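Local coordinates for protein ylmH (Streptococcus pneumoniae, PDB 2FPH) that probably takes part in cell division and binds nucleic acid, perhaps through a putative RNA-binding domain of the RRM clan, at residues A[101-104]-A[105-109]. Residues are numbered along the deposited sequence; the frame is centred on the assembly and turned at random.
Sequences HAKI and LGTVI
H101 carries its imidazole forward, towards the C-terminal end of the helix, with CG anti to the backbone N (chi1 -163°), while L105, one turn on, keeps CG beside its own N (chi1 -39°); the two side chains thus meet on one flank of the last turn. The contact is a CH-pi one: methyl CD1 of L105 sits 3.7 Å from the centroid of the H101 ring, only 8° off the ring normal, and the second methyl, CD2, lies 3.6 Å from NE2 of H101. The backbone bond from N of L105 to O of H101 (3.0 Å) joins the same two residues, a good i to i+4 helical bond. The next, from N of G106 to O of A102, is weak at 3.3 Å, where G106, with positive phi, leaves the helical conformation. T107 then brings its side chain against O of K103. Its OG1 lies 2.5 Å from that oxygen, too short to be taken at face value, and O of Q111 is a weak alternative acceptor for its proton; with cis peptide bonds before both T107 and V108, the local model is doubtful. K103 turns its ammonium back to O of L99. The arrangement closes the C-terminal end of helix 97-105 at the surface of the putative RNA-binding domain; H101, I104 and L105 pack on F119 of strand 119-123, and K103 touches I148 of strand 147-148.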
loop_
_atom_site.group_PDB
_atom_site.type_symbol
_atom_site.label_atom_id
_atom_site.label_comp_id
_atom_site.label_asym_id
_atom_site.label_seq_id
_atom_site.Cartn_x
_atom_site.Cartn_y
_atom_site.Cartn_z
ATOM N N HIS A 101 8.179 10.446 6.056
ATOM C CA HIS A 101 7.333 10.731 4.910
ATOM C C HIS A 101 7.935 11.719 3.934
ATOM O O HIS A 101 8.014 11.494 2.710
ATOM C CB HIS A 101 5.994 11.286 5.398
ATOM C CG HIS A 101 4.924 11.232 4.363
ATOM N ND1 HIS A 101 3.837 12.082 4.379
ATOM C CD2 HIS A 101 4.707 10.346 3.359
ATOM C CE1 HIS A 101 3.041 11.777 3.370
ATOM N NE2 HIS A 101 3.539 10.720 2.743
ATOM N N ALA A 102 8.440 12.826 4.484
ATOM C CA ALA A 102 9.016 13.876 3.666
ATOM C C ALA A 102 10.195 13.394 2.831
ATOM O O ALA A 102 10.306 13.737 1.656
ATOM C CB ALA A 102 9.445 15.005 4.537
ATOM N N LYS A 103 11.047 12.587 3.465
ATOM C CA LYS A 103 12.247 12.081 2.852
ATOM C C LYS A 103 11.858 11.156 1.741
ATOM O O LYS A 103 12.441 11.195 0.678
ATOM C CB LYS A 103 13.118 11.334 3.866
ATOM C CG LYS A 103 13.678 12.151 5.008
ATOM C CD LYS A 103 14.148 13.544 4.682
ATOM C CE LYS A 103 13.076 14.658 5.014
ATOM N NZ LYS A 103 12.556 14.674 6.445
ATOM N N ILE A 104 10.865 10.314 1.994
ATOM C CA ILE A 104 10.380 9.398 0.974
ATOM C C ILE A 104 9.809 10.108 -0.275
ATOM O O ILE A 104 10.159 9.743 -1.376
ATOM C CB ILE A 104 9.397 8.373 1.573
ATOM C CG1 ILE A 104 10.181 7.480 2.564
ATOM C CG2 ILE A 104 8.831 7.495 0.453
ATOM C CD1 ILE A 104 9.392 6.568 3.294
ATOM N N LEU A 105 8.965 11.119 -0.120
ATOM C CA LEU A 105 8.331 11.717 -1.307
ATOM C C LEU A 105 9.273 12.583 -2.155
ATOM O O LEU A 105 8.967 12.846 -3.317
ATOM C CB LEU A 105 7.098 12.555 -0.950
ATOM C CG LEU A 105 6.204 12.013 0.128
ATOM C CD1 LEU A 105 5.703 13.201 0.977
ATOM C CD2 LEU A 105 5.093 11.224 -0.503
ATOM N N GLY A 106 10.384 13.037 -1.570
ATOM C CA GLY A 106 11.451 13.773 -2.282
ATOM C C GLY A 106 11.880 14.870 -1.351
ATOM O O GLY A 106 10.976 15.623 -0.945
ATOM N N THR A 107 13.168 15.032 -0.978
ATOM C CA THR A 107 14.441 14.466 -1.560
ATOM C C THR A 107 14.667 14.651 -3.071
ATOM O O THR A 107 13.712 14.541 -3.861
ATOM C CB THR A 107 14.747 13.039 -1.104
ATOM O OG1 THR A 107 13.616 12.175 -1.299
ATOM C CG2 THR A 107 15.002 13.018 0.392
ATOM N N VAL A 108 15.924 14.862 -3.504
ATOM C CA VAL A 108 17.169 14.212 -2.992
ATOM C C VAL A 108 17.811 14.668 -1.643
ATOM O O VAL A 108 18.046 15.865 -1.446
ATOM C CB VAL A 108 18.277 14.282 -4.121
ATOM C CG1 VAL A 108 19.466 13.345 -3.835
ATOM C CG2 VAL A 108 17.677 13.957 -5.502
ATOM N N ILE A 109 18.103 13.668 -0.779
ATOM C CA ILE A 109 18.811 13.715 0.545
ATOM C C ILE A 109 18.183 12.736 1.589
ATOM O O ILE A 109 17.658 13.197 2.620
ATOM C CB ILE A 109 18.927 15.162 1.221
ATOM C CG1 ILE A 109 17.542 15.849 1.385
ATOM C CG2 ILE A 109 20.012 16.020 0.543
ATOM C CD1 ILE A 109 17.579 17.381 1.501
#